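Local coordinates for Arf-GAP with coiled-coil, ANK repeat and PH domain-containing protein 2 (Homo sapiens, PDB 6IF3), which activates GTP hydrolysis by the small GTPase ARF6, and binds RAB35 through its ankyrin repeats, at residues A17-N22 against L49-L54; G80-A85 against L96-G101; A133-E138 against T153-F158. All blocks are in the same frame, centred on the assembly; numbering follows the deposited sequence.

Contact 1. Residues A17-N22 against L49-L54; sequences ASYEKN and LIQAVL
A52 and S18 are joined through their main-chain carbonyls by water 1. The water donates to A52 O at 2.7 Å and to S18 O at 3.2 Å. No direct hydrogen bond crosses between 17-22 and 49-54. S18 O takes a second, weak bond from K21 N within its own segment, so this carbonyl at the helix end has two donors. S18 O also lies 3.7 Å from A52 CA. S18 turns its CB toward helix 48-55, where it meets Q51 CB at 4.0 Å. Its OG stands beside its own backbone N (chi1 -62°) and bonds back to L14 O. The hydroxyl is therefore satisfied one turn earlier in helix 10-19, and the side of S18 that meets the neighbour is its CB. The small residues S18 and A52 let the two backbones come close. Y19 CA reaches Q51 O at 3.4 Å in a CA-H...O contact with an angle of 145° at the hydrogen.

Y19 extends the contact beyond the backbones. The amide oxygen of Q51 approaches the near end of this side chain, with OE1 3.6 Å from Y19 CB. L54 packs further out on the ring, where its CB is 3.9 Å from Y19 CE2. L54 O approaches the same carbon obliquely.

Just past Y19 the chain turns away. K21 has positive phi in a Schellman motif, and N22 N bonds to A17 O at 3.1 Å. N22 then caps the next helix through K25 N. Close side-by-side packing of successive helices, each followed by an antiparallel partner, is typical of the ankyrin solenoid. Here helix 10-19 packs against helix 48-55 of ANK 1.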
ATOM      1  N   ALA A  17      31.872  12.812  -1.515  1.00 18.01           N
ATOM      2  CA  ALA A  17      31.077  14.037  -1.534  1.00 17.73           C
ATOM      3  C   ALA A  17      29.585  13.720  -1.509  1.00 15.94           C
ATOM      4  O   ALA A  17      28.786  14.536  -1.055  1.00 18.03           O
ATOM      5  CB  ALA A  17      31.452  14.886  -2.764  1.00 19.56           C
ATOM      6  N   SER A  18      29.203  12.538  -2.001  1.00 14.88           N
ATOM      7  CA  SER A  18      27.789  12.139  -2.027  1.00 15.53           C
ATOM      8  C   SER A  18      27.248  11.913  -0.632  1.00 16.99           C
ATOM      9  O   SER A  18      26.127  12.339  -0.318  1.00 16.06           O
ATOM     10  CB  SER A  18      27.617  10.866  -2.856  1.00 19.75           C
ATOM     11  OG  SER A  18      28.004  11.103  -4.207  1.00 19.26           O
ATOM     12  N   TYR A  19      28.020  11.240   0.211  1.00 15.30           N
ATOM     13  CA  TYR A  19      27.590  11.105   1.606  1.00 16.46           C
ATOM     14  C   TYR A  19      27.446  12.487   2.226  1.00 15.98           C
ATOM     15  O   TYR A  19      26.494  12.790   2.952  1.00 15.42           O
ATOM     16  CB  TYR A  19      28.602  10.280   2.409  1.00 14.28           C
ATOM     17  CG  TYR A  19      28.134  10.056   3.825  1.00 16.34           C
ATOM     18  CD1 TYR A  19      28.367  11.022   4.824  1.00 17.02           C
ATOM     19  CD2 TYR A  19      27.418   8.916   4.165  1.00 18.73           C
ATOM     20  CE1 TYR A  19      27.914  10.818   6.122  1.00 18.60           C
ATOM     21  CE2 TYR A  19      26.975   8.721   5.458  1.00 20.61           C
ATOM     22  CZ  TYR A  19      27.231   9.676   6.422  1.00 19.05           C
ATOM     23  OH  TYR A  19      26.764   9.495   7.702  1.00 22.60           O
ATOM     24  N   GLU A  20      28.417  13.336   1.933  1.00 16.63           N
ATOM     25  CA  GLU A  20      28.526  14.670   2.541  1.00 18.46           C
ATOM     26  C   GLU A  20      27.588  15.736   1.974  1.00 16.57           C
ATOM     27  O   GLU A  20      27.649  16.893   2.386  1.00 18.87           O
ATOM     28  CB  GLU A  20      29.982  15.150   2.435  1.00 19.03           C
ATOM     29  CG  GLU A  20      30.911  14.258   3.264  1.00 17.65           C
ATOM     30  CD  GLU A  20      32.378  14.336   2.882  1.00 27.75           C
ATOM     31  OE1 GLU A  20      32.763  15.244   2.116  1.00 26.53           O
ATOM     32  OE2 GLU A  20      33.163  13.489   3.394  1.00 26.35           O
ATOM     33  N   LYS A  21      26.705  15.355   1.037  1.00 16.89           N
ATOM     34  CA  LYS A  21      25.686  16.294   0.545  1.00 17.62           C
ATOM     35  C   LYS A  21      26.302  17.505  -0.119  1.00 19.05           C
ATOM     36  O   LYS A  21      25.734  18.588  -0.086  1.00 21.56           O
ATOM     37  CB  LYS A  21      24.758  16.773   1.690  1.00 21.41           C
ATOM     38  CG  LYS A  21      24.271  15.656   2.581  1.00 26.50           C
ATOM     39  CD  LYS A  21      23.290  16.176   3.653  1.00 28.34           C
ATOM     40  CE  LYS A  21      23.996  16.849   4.838  1.00 30.35           C
ATOM     41  NZ  LYS A  21      23.001  17.105   5.924  1.00 35.88           N
ATOM     42  N   ASN A  22      27.464  17.305  -0.735  1.00 17.12           N
ATOM     43  CA  ASN A  22      28.258  18.403  -1.289  1.00 19.21           C
ATOM     44  C   ASN A  22      28.198  18.408  -2.804  1.00 19.16           C
ATOM     45  O   ASN A  22      29.074  17.833  -3.469  1.00 18.45           O
ATOM     46  CB  ASN A  22      29.720  18.286  -0.819  1.00 17.89           C
ATOM     47  CG  ASN A  22      30.523  19.547  -1.090  1.00 21.21           C
ATOM     48  OD1 ASN A  22      30.277  20.298  -2.062  1.00 21.15           O
ATOM     49  ND2 ASN A  22      31.499  19.808  -0.211  1.00 25.37           N
ATOM     50  N   LEU A  49      25.612   6.571  -5.338  1.00 12.52           N
ATOM     51  CA  LEU A  49      24.195   6.702  -5.017  1.00 13.85           C
ATOM     52  C   LEU A  49      23.915   6.009  -3.708  1.00 16.06           C
ATOM     53  O   LEU A  49      23.097   6.519  -2.917  1.00 14.43           O
ATOM     54  CB  LEU A  49      23.333   6.165  -6.144  1.00 14.44           C
ATOM     55  CG  LEU A  49      21.823   6.294  -5.983  1.00 15.36           C
ATOM     56  CD1 LEU A  49      21.432   7.762  -5.689  1.00 18.47           C
ATOM     57  CD2 LEU A  49      21.127   5.802  -7.265  1.00 16.29           C
ATOM     58  N   ILE A  50      24.592   4.895  -3.427  1.00 15.84           N
ATOM     59  CA  ILE A  50      24.428   4.296  -2.112  1.00 17.80           C
ATOM     60  C   ILE A  50      24.966   5.252  -1.019  1.00 16.58           C
ATOM     61  O   ILE A  50      24.343   5.382   0.036  1.00 16.26           O
ATOM     62  CB  ILE A  50      25.095   2.896  -2.039  1.00 14.48           C
ATOM     63  CG1 ILE A  50      24.249   1.899  -2.832  1.00 13.35           C
ATOM     64  CG2 ILE A  50      25.289   2.457  -0.610  1.00 14.08           C
ATOM     65  CD1 ILE A  50      24.937   0.565  -3.042  1.00 16.69           C
ATOM     66  N   GLN A  51      26.086   5.934  -1.263  1.00 13.98           N
ATOM     67  CA  GLN A  51      26.558   6.922  -0.294  1.00 14.14           C
ATOM     68  C   GLN A  51      25.555   8.049  -0.091  1.00 14.28           C
ATOM     69  O   GLN A  51      25.425   8.566   1.018  1.00 15.69           O
ATOM     70  CB  GLN A  51      27.917   7.502  -0.731  1.00 13.67           C
ATOM     71  CG  GLN A  51      29.042   6.428  -0.571  1.00 16.78           C
ATOM     72  CD  GLN A  51      29.228   6.010   0.877  1.00 20.32           C
ATOM     73  OE1 GLN A  51      29.367   6.850   1.762  1.00 23.50           O
ATOM     74  NE2 GLN A  51      29.219   4.716   1.124  1.00 25.20           N
ATOM     75  N   ALA A  52      24.862   8.443  -1.163  1.00 16.52           N
ATOM     76  CA  ALA A  52      23.852   9.514  -1.065  1.00 14.53           C
ATOM     77  C   ALA A  52      22.710   9.072  -0.173  1.00 14.08           C
ATOM     78  O   ALA A  52      22.190   9.851   0.643  1.00 15.63           O
ATOM     79  CB  ALA A  52      23.333   9.891  -2.432  1.00 15.71           C
ATOM     80  N   VAL A  53      22.354   7.800  -0.293  1.00 15.18           N
ATOM     81  CA  VAL A  53      21.287   7.241   0.553  1.00 14.28           C
ATOM     82  C   VAL A  53      21.729   7.275   2.020  1.00 14.14           C
ATOM     83  O   VAL A  53      21.028   7.806   2.906  1.00 16.82           O
ATOM     84  CB  VAL A  53      20.943   5.808   0.124  1.00 13.50           C
ATOM     85  CG1 VAL A  53      20.044   5.131   1.216  1.00 15.31           C
ATOM     86  CG2 VAL A  53      20.251   5.828  -1.249  1.00 13.28           C
ATOM     87  N   LEU A  54      22.913   6.741   2.287  1.00 12.70           N
ATOM     88  CA  LEU A  54      23.429   6.700   3.660  1.00 15.63           C
ATOM     89  C   LEU A  54      23.554   8.093   4.288  1.00 16.88           C
ATOM     90  O   LEU A  54      23.367   8.254   5.512  1.00 18.45           O
ATOM     91  CB  LEU A  54      24.789   6.011   3.698  1.00 15.44           C
ATOM     92  CG  LEU A  54      24.850   4.532   3.274  1.00 19.68           C
ATOM     93  CD1 LEU A  54      26.290   4.040   3.270  1.00 21.31           C
ATOM     94  CD2 LEU A  54      24.015   3.653   4.180  1.00 27.30           C
TER
HETATM   95  O   HOH W   1      23.304  12.214   1.116  1.00 20.67           O

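Contact 2. Residues G80-A85 against L96-G101; sequences GPLHHA and LFLKRG
F97 has its CG anti to the carbonyl carbon, beside the backbone N (chi1 -66°), and the ring extends toward the first turn of helix 81-88. There P81 CB sits over one face of the ring. It lies 4.0 Å from the F97 ring centroid and 29° off the ring normal, a CH-pi contact. The closest approach in this pair is P81 CB to F97 CE2, at 3.6 Å. A85, one turn on from P81, brings its CB to 4.2 Å from F97 CE2. L82 meets the ring mainly through its backbone, with L82 N 3.9 Å from F97 CD2. A separate apolar touch, away from the ring, is made by methyls. L82 CD2 and L98 CD2 are 4.1 Å apart, and the two side chains cross at about a right angle. G80 to H83 read GPLH, at the place of the TPLH tetrapeptide of ankyrin repeats, with G80 as N-cap. At the other end, G101 closes helix 91-99 with a Schellman motif. Helices 81-88 and 91-99 are the helix pair of ANK 2. P81 also touches L49 of helix 48-55, while F97 packs on V53 of that helix and C61 of helix 58-66.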
ATOM      1  N   GLY A  80      20.837  -2.626  -3.551  1.00 15.81           N
ATOM      2  CA  GLY A  80      20.828  -1.366  -4.277  1.00 14.98           C
ATOM      3  C   GLY A  80      20.346  -0.213  -3.421  1.00 17.42           C
ATOM      4  O   GLY A  80      20.107  -0.377  -2.245  1.00 16.94           O
ATOM      5  N   PRO A  81      20.262   0.979  -4.008  1.00 17.01           N
ATOM      6  CA  PRO A  81      19.829   2.205  -3.333  1.00 15.94           C
ATOM      7  C   PRO A  81      18.469   2.014  -2.658  1.00 14.89           C
ATOM      8  O   PRO A  81      18.313   2.447  -1.508  1.00 16.52           O
ATOM      9  CB  PRO A  81      19.764   3.220  -4.475  1.00 16.11           C
ATOM     10  CG  PRO A  81      20.890   2.761  -5.415  1.00 15.95           C
ATOM     11  CD  PRO A  81      20.785   1.247  -5.365  1.00 16.54           C
ATOM     12  N   LEU A  82      17.515   1.385  -3.327  1.00 14.62           N
ATOM     13  CA  LEU A  82      16.216   1.226  -2.695  1.00 14.62           C
ATOM     14  C   LEU A  82      16.271   0.331  -1.451  1.00 18.76           C
ATOM     15  O   LEU A  82      15.625   0.630  -0.456  1.00 16.85           O
ATOM     16  CB  LEU A  82      15.206   0.670  -3.704  1.00 16.26           C
ATOM     17  CG  LEU A  82      13.785   0.413  -3.175  1.00 15.51           C
ATOM     18  CD1 LEU A  82      13.108   1.634  -2.579  1.00 19.45           C
ATOM     19  CD2 LEU A  82      12.915  -0.218  -4.301  1.00 18.04           C
ATOM     20  N   HIS A  83      17.023  -0.761  -1.495  1.00 15.67           N
ATOM     21  CA  HIS A  83      17.236  -1.612  -0.305  1.00 15.24           C
ATOM     22  C   HIS A  83      17.756  -0.781   0.863  1.00 16.66           C
ATOM     23  O   HIS A  83      17.221  -0.803   1.968  1.00 15.88           O
ATOM     24  CB  HIS A  83      18.252  -2.748  -0.575  1.00 16.21           C
ATOM     25  CG  HIS A  83      18.716  -3.450   0.682  1.00 18.88           C
ATOM     26  ND1 HIS A  83      18.242  -4.685   1.071  1.00 23.27           N
ATOM     27  CD2 HIS A  83      19.609  -3.077   1.633  1.00 24.25           C
ATOM     28  CE1 HIS A  83      18.818  -5.043   2.205  1.00 22.03           C
ATOM     29  NE2 HIS A  83      19.650  -4.081   2.571  1.00 25.19           N
ATOM     30  N   HIS A  84      18.815  -0.028   0.625  1.00 14.25           N
ATOM     31  CA  HIS A  84      19.401   0.740   1.707  1.00 12.88           C
ATOM     32  C   HIS A  84      18.494   1.833   2.242  1.00 15.11           C
ATOM     33  O   HIS A  84      18.461   2.064   3.461  1.00 17.05           O
ATOM     34  CB  HIS A  84      20.749   1.365   1.241  1.00 14.54           C
ATOM     35  CG  HIS A  84      21.841   0.354   1.080  1.00 14.71           C
ATOM     36  ND1 HIS A  84      22.411  -0.302   2.154  1.00 17.90           N
ATOM     37  CD2 HIS A  84      22.460  -0.122  -0.029  1.00 14.20           C
ATOM     38  CE1 HIS A  84      23.344  -1.126   1.714  1.00 21.82           C
ATOM     39  NE2 HIS A  84      23.392  -1.037   0.399  1.00 17.55           N
ATOM     40  N   ALA A  85      17.760   2.508   1.355  1.00 16.07           N
ATOM     41  CA  ALA A  85      16.846   3.546   1.809  1.00 13.50           C
ATOM     42  C   ALA A  85      15.730   2.944   2.664  1.00 16.16           C
ATOM     43  O   ALA A  85      15.278   3.539   3.652  1.00 17.10           O
ATOM     44  CB  ALA A  85      16.256   4.278   0.642  1.00 14.77           C
ATOM     45  N   LEU A  96      11.299   8.710  -4.242  1.00 15.55           N
ATOM     46  CA  LEU A  96      12.069   9.128  -5.420  1.00 16.62           C
ATOM     47  C   LEU A  96      12.493   7.929  -6.279  1.00 16.29           C
ATOM     48  O   LEU A  96      12.263   7.895  -7.482  1.00 17.28           O
ATOM     49  CB  LEU A  96      13.286   9.910  -4.962  1.00 14.80           C
ATOM     50  CG  LEU A  96      14.272  10.201  -6.110  1.00 17.40           C
ATOM     51  CD1 LEU A  96      13.737  11.217  -7.080  1.00 20.06           C
ATOM     52  CD2 LEU A  96      15.617  10.630  -5.510  1.00 18.88           C
ATOM     53  N   PHE A  97      13.065   6.932  -5.631  1.00 14.46           N
ATOM     54  CA  PHE A  97      13.541   5.763  -6.366  1.00 15.49           C
ATOM     55  C   PHE A  97      12.397   5.026  -7.034  1.00 17.04           C
ATOM     56  O   PHE A  97      12.540   4.594  -8.174  1.00 17.16           O
ATOM     57  CB  PHE A  97      14.324   4.815  -5.441  1.00 16.07           C
ATOM     58  CG  PHE A  97      15.604   5.401  -4.928  1.00 14.39           C
ATOM     59  CD1 PHE A  97      16.293   6.378  -5.655  1.00 17.21           C
ATOM     60  CD2 PHE A  97      16.128   4.993  -3.706  1.00 14.52           C
ATOM     61  CE1 PHE A  97      17.480   6.934  -5.161  1.00 19.70           C
ATOM     62  CE2 PHE A  97      17.301   5.533  -3.196  1.00 15.90           C
ATOM     63  CZ  PHE A  97      17.985   6.503  -3.913  1.00 16.45           C
ATOM     64  N   LEU A  98      11.264   4.882  -6.349  1.00 16.10           N
ATOM     65  CA  LEU A  98      10.118   4.214  -6.963  1.00 17.15           C
ATOM     66  C   LEU A  98       9.660   4.993  -8.216  1.00 20.00           C
ATOM     67  O   LEU A  98       9.377   4.382  -9.252  1.00 21.41           O
ATOM     68  CB  LEU A  98       8.986   4.059  -5.937  1.00 15.41           C
ATOM     69  CG  LEU A  98       9.298   3.034  -4.839  1.00 13.93           C
ATOM     70  CD1 LEU A  98       8.190   3.069  -3.776  1.00 16.49           C
ATOM     71  CD2 LEU A  98       9.380   1.617  -5.438  1.00 18.40           C
ATOM     72  N   LYS A  99       9.602   6.329  -8.142  1.00 16.55           N
ATOM     73  CA  LYS A  99       9.166   7.133  -9.281  1.00 19.08           C
ATOM     74  C   LYS A  99      10.192   7.128 -10.403  1.00 21.80           C
ATOM     75  O   LYS A  99       9.859   7.408 -11.556  1.00 23.89           O
ATOM     76  CB  LYS A  99       8.887   8.569  -8.848  1.00 20.23           C
ATOM     77  CG  LYS A  99       7.594   8.669  -8.080  1.00 21.33           C
ATOM     78  CD  LYS A  99       7.447   9.984  -7.351  1.00 27.60           C
ATOM     79  CE  LYS A  99       7.396  11.167  -8.305  1.00 28.10           C
ATOM     80  NZ  LYS A  99       6.227  11.206  -9.245  1.00 28.89           N
ATOM     81  N   ARG A 100      11.430   6.785 -10.068  1.00 27.88           N
ATOM     82  CA  ARG A 100      12.484   6.738 -11.081  1.00 31.90           C
ATOM     83  C   ARG A 100      12.749   5.333 -11.612  1.00 28.48           C
ATOM     84  O   ARG A 100      13.791   5.078 -12.210  1.00 30.54           O
ATOM     85  CB  ARG A 100      13.773   7.343 -10.527  1.00 28.99           C
ATOM     86  CG  ARG A 100      13.694   8.843 -10.337  1.00 32.59           C
ATOM     87  CD  ARG A 100      13.199   9.544 -11.594  1.00 44.62           C
ATOM     88  NE  ARG A 100      12.128  10.488 -11.288  1.00 52.52           N
ATOM     89  CZ  ARG A 100      12.320  11.656 -10.691  1.00 57.12           C
ATOM     90  NH1 ARG A 100      13.547  12.035 -10.357  1.00 62.99           N
ATOM     91  NH2 ARG A 100      11.294  12.444 -10.426  1.00 59.64           N
ATOM     92  N   GLY A 101      11.813   4.417 -11.388  1.00 25.24           N
ATOM     93  CA  GLY A 101      11.870   3.080 -11.977  1.00 28.27           C
ATOM     94  C   GLY A 101      12.734   2.043 -11.262  1.00 23.99           C
ATOM     95  O   GLY A 101      13.109   1.013 -11.836  1.00 29.79           O
TER

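Contact 3. Residues A133-E138 against T153-F158; sequences ARMNEE and TYQDIF
N136 and Q155 are paired by two hydrogen bonds between a side-chain amide and a peptide backbone. Q155 N donates to N136 OD1 at 2.8 Å. N136 ND2 returns a bond to Q155 O at 3.0 Å, with 169° at the hydrogen. Each donor lies in the plane of the carbonyl it meets, on a lone pair of the oxygen. The N136 amide thus acts as a partner strand would for one residue. With both its oxygen and its nitrogen engaged, its rotation is fixed. From CG beside its own backbone N (chi1 -76°), the N136 amide reaches the Q155 backbone.

Water 2 extends the polar group. It donates to N136 OD1 at 2.7 Å and to T153 O at 2.7 Å, and it takes a weak bond from Q155 NE2. N136 OD1 therefore has two donors, one from the backbone and one from solvent.

Helix 124-141 includes the second helix of ANK 3, at the end of the ankyrin stack. After an unmodelled gap the chain returns. Y154 and Q155 run extended beside this helix. D156 then centres an inverse gamma turn and is the N-cap of helix 157-161, its OD1 holding R159 N.

The remaining contacts are packing. M135 crosses Q155 obliquely, with SD 3.8 Å from Q155 NE2. The Y154 ring comes to N136 at an oblique angle, CE1 lying 3.7 Å from ND2. I157 CG2 is 4.3 Å from A133 N. The same I157 also touches L132 of helix 124-141 and L98 of helix 91-99. Another protein chain packs here too, with aromatic contacts to M135, E138 and T153 and a polar side chain against Q155. This is consistent with the need for the ankyrin repeats in RAB35 binding.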
ATOM      1  N   ALA A 133       3.120   1.468  -5.398  1.00 16.65           N
ATOM      2  CA  ALA A 133       3.911   1.355  -6.633  1.00 15.37           C
ATOM      3  C   ALA A 133       3.697   0.005  -7.325  1.00 14.58           C
ATOM      4  O   ALA A 133       3.665  -0.057  -8.560  1.00 17.09           O
ATOM      5  CB  ALA A 133       5.378   1.572  -6.329  1.00 15.37           C
ATOM      6  N   ARG A 134       3.547  -1.070  -6.546  1.00 14.85           N
ATOM      7  CA  ARG A 134       3.204  -2.373  -7.110  1.00 16.08           C
ATOM      8  C   ARG A 134       1.826  -2.332  -7.770  1.00 16.46           C
ATOM      9  O   ARG A 134       1.630  -2.918  -8.815  1.00 18.44           O
ATOM     10  CB  ARG A 134       3.234  -3.478  -6.049  1.00 19.86           C
ATOM     11  CG  ARG A 134       4.638  -3.758  -5.515  1.00 28.14           C
ATOM     12  CD  ARG A 134       4.762  -5.139  -4.839  1.00 36.19           C
ATOM     13  NE  ARG A 134       6.111  -5.391  -4.331  1.00 34.73           N
ATOM     14  CZ  ARG A 134       6.595  -6.599  -4.059  1.00 32.74           C
ATOM     15  NH1 ARG A 134       5.859  -7.682  -4.288  1.00 30.16           N
ATOM     16  NH2 ARG A 134       7.834  -6.729  -3.601  1.00 35.91           N
ATOM     17  N   MET A 135       0.869  -1.658  -7.138  1.00 17.71           N
ATOM     18  CA  MET A 135      -0.458  -1.531  -7.722  1.00 18.14           C
ATOM     19  C   MET A 135      -0.369  -0.863  -9.110  1.00 18.51           C
ATOM     20  O   MET A 135      -1.021  -1.299 -10.056  1.00 19.43           O
ATOM     21  CB  MET A 135      -1.362  -0.730  -6.773  1.00 18.42           C
ATOM     22  CG  MET A 135      -2.809  -0.660  -7.230  1.00 23.20           C
ATOM     23  SD  MET A 135      -3.801   0.401  -6.156  1.00 26.68           S
ATOM     24  CE  MET A 135      -3.963  -0.611  -4.705  1.00 30.59           C
ATOM     25  N   ASN A 136       0.455   0.178  -9.215  1.00 18.11           N
ATOM     26  CA  ASN A 136       0.704   0.823 -10.499  1.00 18.35           C
ATOM     27  C   ASN A 136       1.323  -0.144 -11.501  1.00 20.62           C
ATOM     28  O   ASN A 136       0.950  -0.144 -12.670  1.00 22.23           O
ATOM     29  CB  ASN A 136       1.614   2.037 -10.334  1.00 19.73           C
ATOM     30  CG  ASN A 136       0.872   3.228  -9.745  1.00 19.83           C
ATOM     31  OD1 ASN A 136      -0.363   3.224  -9.676  1.00 22.55           O
ATOM     32  ND2 ASN A 136       1.614   4.261  -9.348  1.00 21.46           N
ATOM     33  N   GLU A 137       2.248  -0.970 -11.028  1.00 20.04           N
ATOM     34  CA  GLU A 137       2.843  -2.000 -11.914  1.00 23.84           C
ATOM     35  C   GLU A 137       1.769  -2.935 -12.436  1.00 25.58           C
ATOM     36  O   GLU A 137       1.709  -3.249 -13.639  1.00 28.16           O
ATOM     37  CB  GLU A 137       3.907  -2.805 -11.174  1.00 23.41           C
ATOM     38  CG  GLU A 137       5.112  -2.008 -10.719  1.00 26.91           C
ATOM     39  CD  GLU A 137       6.177  -2.895 -10.078  1.00 34.55           C
ATOM     40  OE1 GLU A 137       5.988  -4.132 -10.050  1.00 34.71           O
ATOM     41  OE2 GLU A 137       7.218  -2.358  -9.639  1.00 36.24           O
ATOM     42  N   GLU A 138       0.895  -3.372 -11.544  1.00 25.52           N
ATOM     43  CA  GLU A 138      -0.155  -4.318 -11.948  1.00 26.24           C
ATOM     44  C   GLU A 138      -1.189  -3.684 -12.882  1.00 29.54           C
ATOM     45  O   GLU A 138      -1.694  -4.334 -13.818  1.00 32.21           O
ATOM     46  CB  GLU A 138      -0.874  -4.884 -10.718  1.00 24.08           C
ATOM     47  CG  GLU A 138      -0.035  -5.820  -9.872  1.00 28.75           C
ATOM     48  CD  GLU A 138      -0.886  -6.621  -8.888  1.00 30.67           C
ATOM     49  OE1 GLU A 138      -2.093  -6.781  -9.151  1.00 29.07           O
ATOM     50  OE2 GLU A 138      -0.341  -7.082  -7.865  1.00 36.89           O
ATOM     51  N   THR A 153      -6.320   5.006 -12.954  1.00 50.78           N
ATOM     52  CA  THR A 153      -5.513   3.789 -12.984  1.00 48.34           C
ATOM     53  C   THR A 153      -4.145   3.981 -12.343  1.00 44.69           C
ATOM     54  O   THR A 153      -3.399   3.022 -12.157  1.00 44.32           O
ATOM     55  CB  THR A 153      -5.280   3.288 -14.426  1.00 48.32           C
ATOM     56  OG1 THR A 153      -4.636   4.312 -15.192  1.00 45.68           O
ATOM     57  CG2 THR A 153      -6.607   2.899 -15.097  1.00 43.24           C
ATOM     58  N   TYR A 154      -3.807   5.224 -12.022  1.00 39.59           N
ATOM     59  CA  TYR A 154      -2.437   5.534 -11.646  1.00 31.81           C
ATOM     60  C   TYR A 154      -2.344   6.252 -10.293  1.00 26.62           C
ATOM     61  O   TYR A 154      -2.751   7.405 -10.180  1.00 28.90           O
ATOM     62  CB  TYR A 154      -1.811   6.382 -12.752  1.00 43.71           C
ATOM     63  CG  TYR A 154      -0.431   6.884 -12.448  1.00 53.30           C
ATOM     64  CD1 TYR A 154       0.677   6.052 -12.567  1.00 56.59           C
ATOM     65  CD2 TYR A 154      -0.234   8.195 -12.023  1.00 58.48           C
ATOM     66  CE1 TYR A 154       1.949   6.516 -12.285  1.00 58.40           C
ATOM     67  CE2 TYR A 154       1.028   8.671 -11.734  1.00 62.37           C
ATOM     68  CZ  TYR A 154       2.117   7.827 -11.867  1.00 64.25           C
ATOM     69  OH  TYR A 154       3.373   8.310 -11.576  1.00 69.12           O
ATOM     70  N   GLN A 155      -1.808   5.562  -9.281  1.00 23.64           N
ATOM     71  CA  GLN A 155      -1.637   6.143  -7.954  1.00 23.08           C
ATOM     72  C   GLN A 155      -0.543   7.190  -7.953  1.00 21.23           C
ATOM     73  O   GLN A 155       0.562   6.928  -8.390  1.00 21.27           O
ATOM     74  CB  GLN A 155      -1.284   5.073  -6.907  1.00 23.08           C
ATOM     75  CG  GLN A 155      -2.245   3.923  -6.824  1.00 28.86           C
ATOM     76  CD  GLN A 155      -3.656   4.385  -6.605  1.00 30.73           C
ATOM     77  OE1 GLN A 155      -3.916   5.259  -5.769  1.00 25.67           O
ATOM     78  NE2 GLN A 155      -4.573   3.855  -7.402  1.00 32.34           N
ATOM     79  N   ASP A 156      -0.864   8.382  -7.456  1.00 19.97           N
ATOM     80  CA  ASP A 156       0.109   9.468  -7.321  1.00 18.84           C
ATOM     81  C   ASP A 156       0.885   9.272  -6.009  1.00 20.21           C
ATOM     82  O   ASP A 156       0.468   9.786  -4.955  1.00 20.45           O
ATOM     83  CB  ASP A 156      -0.644  10.797  -7.334  1.00 20.18           C
ATOM     84  CG  ASP A 156       0.268  12.026  -7.340  1.00 19.67           C
ATOM     85  OD1 ASP A 156       1.487  11.909  -7.051  1.00 19.05           O
ATOM     86  OD2 ASP A 156      -0.260  13.130  -7.648  1.00 22.40           O
ATOM     87  N   ILE A 157       1.993   8.531  -6.022  1.00 18.57           N
ATOM     88  CA  ILE A 157       2.590   8.189  -4.727  1.00 18.76           C
ATOM     89  C   ILE A 157       3.319   9.411  -4.151  1.00 19.76           C
ATOM     90  O   ILE A 157       3.572   9.455  -2.936  1.00 18.30           O
ATOM     91  CB  ILE A 157       3.514   6.969  -4.801  1.00 20.92           C
ATOM     92  CG1 ILE A 157       4.689   7.235  -5.736  1.00 18.99           C
ATOM     93  CG2 ILE A 157       2.718   5.717  -5.252  1.00 21.02           C
ATOM     94  CD1 ILE A 157       5.798   6.177  -5.602  1.00 23.02           C
ATOM     95  N   PHE A 158       3.664  10.395  -4.993  1.00 18.04           N
ATOM     96  CA  PHE A 158       4.209  11.630  -4.417  1.00 16.38           C
ATOM     97  C   PHE A 158       3.178  12.297  -3.520  1.00 17.51           C
ATOM     98  O   PHE A 158       3.504  12.801  -2.433  1.00 17.64           O
ATOM     99  CB  PHE A 158       4.655  12.626  -5.479  1.00 19.96           C
ATOM    100  CG  PHE A 158       4.990  13.977  -4.901  1.00 20.36           C
ATOM    101  CD1 PHE A 158       6.178  14.169  -4.204  1.00 18.34           C
ATOM    102  CD2 PHE A 158       4.086  15.041  -5.002  1.00 20.42           C
ATOM    103  CE1 PHE A 158       6.471  15.427  -3.645  1.00 21.97           C
ATOM    104  CE2 PHE A 158       4.367  16.283  -4.441  1.00 22.32           C
ATOM    105  CZ  PHE A 158       5.571  16.477  -3.753  1.00 26.04           C
TER
HETATM  106  O   HOH W   2      -2.795   2.057  -9.656  1.00 27.45           O

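Overall arrangement
The contacts follow one another along the ankyrin part of the protein, the third joining ANK 3 to the segment after it. Contacts 1 and 2 have centres about 14 Å apart and share a core. V53 of contact 1 packs on both A85 and F97 of contact 2, with V53 CG2 3.5 Å from F97 CE2. Contacts 2 and 3 are about 15 Å apart between centres. They meet through L98 CB and I157 CD1, 3.8 Å apart. Contacts 1 and 3 lie on opposite sides of the chain's centre, about 28 Å apart between centres, and do not touch. Of the three, only contact 3 is touched by the other protein chain.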